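Local structure of aminotransferase class-III (Sphaerobacter thermophilus DSM 20745, 6K8H) at residues K149-Y154 against V194-F199; A161-Q166 against P177-Y182. The protein belongs to the class-III aminotransferases, a family of the pyridoxal-phosphate-dependent aminotransferase clan, and holds (5-hydroxy-4,6-dimethylpyridin-3-yl)methyl dihydrogen phosphate in its pocket. All coordinates share one frame; numbering follows the deposited sequence.

Contact 1: residues K149-Y154 against V194-F199; sequences KFDGCY and VVVLPF. With PLR ((5-hydroxy-4,6-dimethylpyridin-3-yl)methyl dihydrogen phosphate), chain D.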
loop_
_atom_site.group_PDB
_atom_site.type_symbol
_atom_site.label_atom_id
_atom_site.label_comp_id
_atom_site.label_asym_id
_atom_site.label_seq_id
_atom_site.Cartn_x
_atom_site.Cartn_y
_atom_site.Cartn_z
ATOM N N LYS B 149 -14.191 -15.969 -2.005
ATOM C CA LYS B 149 -12.851 -16.368 -1.560
ATOM C C LYS B 149 -12.990 -17.629 -0.725
ATOM O O LYS B 149 -14.099 -18.086 -0.456
ATOM C CB LYS B 149 -12.160 -15.262 -0.762
ATOM C CG LYS B 149 -12.921 -14.864 0.491
ATOM C CD LYS B 149 -12.011 -14.099 1.413
ATOM C CE LYS B 149 -11.004 -15.016 2.062
ATOM N NZ LYS B 149 -10.342 -14.343 3.215
ATOM N N PHE B 150 -11.864 -18.190 -0.290
ATOM C CA PHE B 150 -11.860 -19.479 0.389
ATOM C C PHE B 150 -11.642 -19.320 1.893
ATOM O O PHE B 150 -10.813 -18.522 2.336
ATOM C CB PHE B 150 -10.813 -20.406 -0.245
ATOM C CG PHE B 150 -11.205 -20.854 -1.629
ATOM C CD1 PHE B 150 -10.955 -20.053 -2.734
ATOM C CD2 PHE B 150 -11.916 -22.033 -1.810
ATOM C CE1 PHE B 150 -11.366 -20.442 -4.012
ATOM C CE2 PHE B 150 -12.322 -22.433 -3.080
ATOM C CZ PHE B 150 -12.042 -21.635 -4.184
ATOM N N ASP B 151 -12.406 -20.098 2.658
ATOM C CA ASP B 151 -12.383 -20.067 4.118
ATOM C C ASP B 151 -10.972 -20.257 4.670
ATOM O O ASP B 151 -10.220 -21.130 4.221
ATOM C CB ASP B 151 -13.304 -21.164 4.642
ATOM C CG ASP B 151 -13.686 -20.966 6.084
ATOM O OD1 ASP B 151 -13.701 -19.812 6.545
ATOM O OD2 ASP B 151 -13.998 -21.962 6.762
ATOM N N GLY B 152 -10.608 -19.424 5.642
ATOM C CA GLY B 152 -9.338 -19.569 6.329
ATOM C C GLY B 152 -8.130 -19.053 5.583
ATOM O O GLY B 152 -6.997 -19.314 6.012
ATOM N N CYS B 153 -8.317 -18.299 4.508
ATOM C CA CYS B 153 -7.201 -17.870 3.684
ATOM C C CYS B 153 -6.959 -16.371 3.807
ATOM O O CYS B 153 -7.902 -15.571 3.861
ATOM C CB CYS B 153 -7.453 -18.200 2.212
ATOM S SG CYS B 153 -7.422 -19.949 1.787
ATOM N N TYR B 154 -5.687 -16.001 3.794
ATOM C CA TYR B 154 -5.250 -14.631 4.034
ATOM C C TYR B 154 -4.909 -13.942 2.719
ATOM O O TYR B 154 -4.220 -14.517 1.872
ATOM C CB TYR B 154 -4.031 -14.623 4.963
ATOM C CG TYR B 154 -3.475 -13.239 5.213
ATOM C CD1 TYR B 154 -4.098 -12.374 6.096
ATOM C CD2 TYR B 154 -2.334 -12.795 4.551
ATOM C CE1 TYR B 154 -3.592 -11.095 6.331
ATOM C CE2 TYR B 154 -1.824 -11.525 4.777
ATOM C CZ TYR B 154 -2.462 -10.682 5.663
ATOM O OH TYR B 154 -1.947 -9.431 5.896
ATOM N N VAL B 194 -19.523 -11.237 0.497
ATOM C CA VAL B 194 -18.428 -12.183 0.265
ATOM C C VAL B 194 -18.978 -13.601 0.383
ATOM O O VAL B 194 -19.589 -13.953 1.398
ATOM C CB VAL B 194 -17.244 -11.962 1.227
ATOM C CG1 VAL B 194 -16.129 -12.968 0.937
ATOM C CG2 VAL B 194 -16.720 -10.551 1.084
ATOM N N VAL B 195 -18.808 -14.388 -0.678
ATOM C CA VAL B 195 -19.187 -15.800 -0.699
ATOM C C VAL B 195 -17.959 -16.620 -0.311
ATOM O O VAL B 195 -16.946 -16.596 -1.021
ATOM C CB VAL B 195 -19.707 -16.216 -2.089
ATOM C CG1 VAL B 195 -20.014 -17.732 -2.135
ATOM C CG2 VAL B 195 -20.936 -15.409 -2.492
ATOM N N VAL B 196 -18.051 -17.363 0.794
ATOM C CA VAL B 196 -16.914 -18.106 1.345
ATOM C C VAL B 196 -17.026 -19.570 0.932
ATOM O O VAL B 196 -17.979 -20.263 1.306
ATOM C CB VAL B 196 -16.839 -17.971 2.876
ATOM C CG1 VAL B 196 -15.556 -18.606 3.383
ATOM C CG2 VAL B 196 -16.887 -16.492 3.296
ATOM N N LEU B 197 -16.034 -20.047 0.172
ATOM C CA LEU B 197 -15.947 -21.354 -0.457
ATOM C C LEU B 197 -15.027 -22.278 0.328
ATOM O O LEU B 197 -14.154 -21.825 1.076
ATOM C CB LEU B 197 -15.428 -21.229 -1.897
ATOM C CG LEU B 197 -16.055 -20.149 -2.786
ATOM C CD1 LEU B 197 -15.221 -19.949 -4.034
ATOM C CD2 LEU B 197 -17.471 -20.531 -3.146
ATOM N N PRO B 198 -15.205 -23.596 0.187
ATOM C CA PRO B 198 -14.293 -24.549 0.845
ATOM C C PRO B 198 -13.096 -24.945 -0.016
ATOM O O PRO B 198 -13.270 -25.546 -1.088
ATOM C CB PRO B 198 -15.198 -25.757 1.125
ATOM C CG PRO B 198 -16.256 -25.700 0.037
ATOM C CD PRO B 198 -16.412 -24.241 -0.362
ATOM N N PHE B 199 -11.875 -24.635 0.445
ATOM C CA PHE B 199 -10.686 -24.925 -0.356
ATOM C C PHE B 199 -10.549 -26.434 -0.566
ATOM O O PHE B 199 -10.767 -27.226 0.354
ATOM C CB PHE B 199 -9.436 -24.345 0.324
ATOM C CG PHE B 199 -8.204 -24.297 -0.558
ATOM C CD1 PHE B 199 -8.027 -23.272 -1.483
ATOM C CD2 PHE B 199 -7.225 -25.274 -0.459
ATOM C CE1 PHE B 199 -6.888 -23.207 -2.284
ATOM C CE2 PHE B 199 -6.090 -25.217 -1.267
ATOM C CZ PHE B 199 -5.928 -24.181 -2.182
HETATM N N1 PLR D . -1.685 -12.243 -0.293
HETATM C C2 PLR D . -0.919 -13.181 0.252
HETATM C C2A PLR D . -1.106 -14.604 -0.162
HETATM C C3 PLR D . 0.066 -12.834 1.187
HETATM O O3 PLR D . 0.831 -13.812 1.712
HETATM C C4 PLR D . 0.231 -11.484 1.554
HETATM C C4A PLR D . 1.261 -11.108 2.525
HETATM C C5 PLR D . -0.586 -10.520 0.955
HETATM C C6 PLR D . -1.530 -10.951 0.062
HETATM C C5A PLR D . -0.484 -9.062 1.317
HETATM O O4P PLR D . 0.732 -8.395 0.859
HETATM P P PLR D . 1.276 -7.114 1.666
HETATM O O1P PLR D . 0.122 -6.168 1.727
HETATM O O2P PLR D . 1.668 -7.608 3.011
HETATM O O3P PLR D . 2.436 -6.581 0.889
HETATM O O HOH W 1 -11.185 -23.208 2.732
#
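Phe150 is clasped by Leu197 and Phe199. Leu197 CB lies over one face of its ring, 3.9 Å from the centroid in a CH-pi contact. Over the opposite face, Phe199, its CG anti to the backbone N (chi1 -166°), presents its CD1 edge in a T-shaped stack, with centroids 5.7 Å apart and planes at 87°. A broad flat ring suits this buried place because both faces are used. Three hydrogen bonds join the parallel strands: Lys149 N donates to Val195 O (3.0 Å), Leu197 N to Lys149 O (2.8 Å) and Asp151 N to Leu197 O (2.9 Å). Lys149 and Val196 occupy the face opposite Phe150 and Leu197, Lys149 CG meeting Val194 CG1; just past the strand, Asp151 CB lies against Val196 CG1. The buried Lys149 NZ is gripped by three carbonyls, Cys153 O at 2.8 Å and those of Ala161 and Val163. Beyond Asp151 the fit loosens: a type II turn leads 149-154 away, its third residue, Gly152, readily adopting positive phi for want of a side chain, and a water bridges Asp151 O and Phe199 N. Tyr154, partly exposed, turns its ring edge to the ligand, with Tyr154 CE2 3.8 Å from C4A of PLR. This is the outermost parallel strand pair of the seven-stranded mixed sheet of the aminotransferase fold, whose loop after strand 146-150 runs into the ligand pocket.

Contact 2: residues A161-Q166 against P177-Y182; sequences AEVSTQ and PVATPY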
loop_
_atom_site.group_PDB
_atom_site.type_symbol
_atom_site.label_atom_id
_atom_site.label_comp_id
_atom_site.label_asym_id
_atom_site.label_seq_id
_atom_site.Cartn_x
_atom_site.Cartn_y
_atom_site.Cartn_z
ATOM N N ALA B 161 -11.424 -8.748 1.024
ATOM C CA ALA B 161 -10.501 -9.868 0.875
ATOM C C ALA B 161 -10.203 -10.574 2.191
ATOM O O ALA B 161 -9.778 -11.735 2.179
ATOM C CB ALA B 161 -9.195 -9.380 0.245
ATOM N N GLU B 162 -10.433 -9.921 3.327
ATOM C CA GLU B 162 -10.059 -10.511 4.600
ATOM C C GLU B 162 -11.210 -11.230 5.307
ATOM O O GLU B 162 -10.968 -11.864 6.347
ATOM C CB GLU B 162 -9.458 -9.435 5.511
ATOM C CG GLU B 162 -10.461 -8.433 6.003
ATOM C CD GLU B 162 -9.866 -7.427 6.964
ATOM O OE1 GLU B 162 -8.633 -7.446 7.167
ATOM O OE2 GLU B 162 -10.631 -6.608 7.510
ATOM N N VAL B 163 -12.432 -11.197 4.759
ATOM C CA VAL B 163 -13.546 -11.910 5.387
ATOM C C VAL B 163 -13.184 -13.384 5.536
ATOM O O VAL B 163 -12.655 -14.001 4.609
ATOM C CB VAL B 163 -14.835 -11.726 4.564
ATOM C CG1 VAL B 163 -15.881 -12.775 4.953
ATOM C CG2 VAL B 163 -15.405 -10.333 4.753
ATOM N N SER B 164 -13.414 -13.942 6.731
ATOM C CA SER B 164 -13.133 -15.351 7.020
ATOM C C SER B 164 -11.647 -15.698 6.889
ATOM O O SER B 164 -11.301 -16.841 6.582
ATOM C CB SER B 164 -13.979 -16.298 6.154
ATOM O OG SER B 164 -15.353 -16.197 6.480
ATOM N N THR B 165 -10.744 -14.733 7.112
ATOM C CA THR B 165 -9.321 -15.079 7.147
ATOM C C THR B 165 -9.055 -16.133 8.221
ATOM O O THR B 165 -8.261 -17.059 8.020
ATOM C CB THR B 165 -8.462 -13.841 7.408
ATOM O OG1 THR B 165 -8.565 -12.934 6.309
ATOM C CG2 THR B 165 -6.999 -14.249 7.586
ATOM N N GLN B 166 -9.726 -16.013 9.355
ATOM C CA GLN B 166 -9.796 -17.075 10.347
ATOM C C GLN B 166 -11.181 -17.702 10.247
ATOM O O GLN B 166 -12.190 -17.025 10.473
ATOM C CB GLN B 166 -9.523 -16.535 11.754
ATOM C CG GLN B 166 -10.096 -17.401 12.847
ATOM C CD GLN B 166 -9.347 -17.272 14.147
ATOM O OE1 GLN B 166 -8.289 -16.639 14.207
ATOM N NE2 GLN B 166 -9.892 -17.872 15.204
ATOM N N PRO B 177 -19.165 -22.942 4.469
ATOM C CA PRO B 177 -18.420 -22.100 5.410
ATOM C C PRO B 177 -19.188 -20.824 5.732
ATOM O O PRO B 177 -20.067 -20.393 4.984
ATOM C CB PRO B 177 -17.109 -21.803 4.666
ATOM C CG PRO B 177 -16.978 -22.912 3.669
ATOM C CD PRO B 177 -18.393 -23.193 3.240
ATOM N N VAL B 178 -18.845 -20.224 6.882
ATOM C CA VAL B 178 -19.482 -19.015 7.405
ATOM C C VAL B 178 -18.638 -17.797 7.048
ATOM O O VAL B 178 -17.405 -17.832 7.162
ATOM C CB VAL B 178 -19.666 -19.106 8.937
ATOM C CG1 VAL B 178 -20.127 -17.763 9.520
ATOM C CG2 VAL B 178 -20.643 -20.209 9.310
ATOM N N ALA B 179 -19.318 -16.711 6.674
ATOM C CA ALA B 179 -18.617 -15.441 6.408
ATOM C C ALA B 179 -18.416 -14.827 7.793
ATOM O O ALA B 179 -19.397 -14.378 8.388
ATOM C CB ALA B 179 -19.458 -14.556 5.527
ATOM N N THR B 180 -17.177 -14.821 8.271
ATOM C CA THR B 180 -16.898 -14.381 9.655
ATOM C C THR B 180 -16.012 -13.138 9.647
ATOM O O THR B 180 -15.102 -13.047 8.807
ATOM C CB THR B 180 -16.237 -15.503 10.465
ATOM O OG1 THR B 180 -16.794 -16.754 10.068
ATOM C CG2 THR B 180 -16.430 -15.334 11.953
ATOM N N PRO B 181 -16.217 -12.200 10.584
ATOM C CA PRO B 181 -15.397 -10.984 10.613
ATOM C C PRO B 181 -13.971 -11.278 11.045
ATOM O O PRO B 181 -13.724 -12.033 11.987
ATOM C CB PRO B 181 -16.108 -10.100 11.641
ATOM C CG PRO B 181 -16.798 -11.051 12.533
ATOM C CD PRO B 181 -17.195 -12.234 11.683
ATOM N N TYR B 182 -13.033 -10.627 10.374
ATOM C CA TYR B 182 -11.634 -10.664 10.778
ATOM C C TYR B 182 -11.220 -9.412 11.537
ATOM O O TYR B 182 -10.265 -9.462 12.318
ATOM C CB TYR B 182 -10.738 -10.845 9.536
ATOM C CG TYR B 182 -9.265 -11.044 9.835
ATOM C CD1 TYR B 182 -8.837 -12.077 10.662
ATOM C CD2 TYR B 182 -8.305 -10.210 9.273
ATOM C CE1 TYR B 182 -7.495 -12.262 10.938
ATOM C CE2 TYR B 182 -6.967 -10.383 9.546
ATOM C CZ TYR B 182 -6.569 -11.415 10.381
ATOM O OH TYR B 182 -5.241 -11.595 10.659
HETATM O O HOH W 2 -11.985 -14.084 10.118
#
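Ser164 is bound to the loop 177-182 through both its backbone and its side chain. Its N-H donates to Thr180 O at 2.8 Å, in the plane of that carbonyl, and its hydroxyl donates to a lone pair of Val178 O at 2.7 Å. OG stands beside its own backbone N, anti to the carbonyl carbon (chi1 -67°), and the short serine side chain puts the hydroxyl close to the backbone, within reach of Val178 O. Val178 O also accepts from Thr180 OG1 at 3.2 Å, a donor lying well above the carbonyl plane. The chain that carries Ser164 is a type II beta turn from Glu162 to Thr165, leading on from helix 159-162, with Ser164 at the third position, where phi is positive. Glu162 O closes the turn by accepting Thr165 N, and it takes Thr165 OG1 as well, at 2.6 Å and from the same face of its plane. With its hydroxyl so engaged, Thr165 lays CB over one face of the Tyr182 ring, 3.8 Å from the centroid, in a CH-pi contact. At the edge of that ring, Glu162 OE1 comes 3.5 Å from Tyr182 CD2, carboxylate and ring planes standing 77° apart. Glu162 OE2 forms a salt bridge with Lys136 of the second subunit, and Tyr182 packs on Pro313 of that subunit. Val163 makes apolar contacts: its CG1 touches Ala179 CB, and its side chain also rests on Val194, Val190 and Leu191. Toward the exposed side, Gln166 N donates to a water, which returns a weak bond to Pro181 O.

How the contacts relate
Contact 1 and contact 2 are near neighbours, with centres about 7 Å apart. Along the chain the order is 149-154, 161-166, 177-182, 194-199, so both segments of contact 2 belong to the crossover joining parallel strands 146-150 and 194-197. That connection includes helices 159-162 and 188-192. The two contacts also touch directly: Gly152 N lies 2.8 Å from Ser164 O, a probable hydrogen bond, and Pro177 CD packs against Val196 O at 3.5 Å. Contact 1 is buried at the border of the sheet, whereas contact 2 is partly exposed and reaches the second subunit, so the crossover links the sheet edge to the dimer interface.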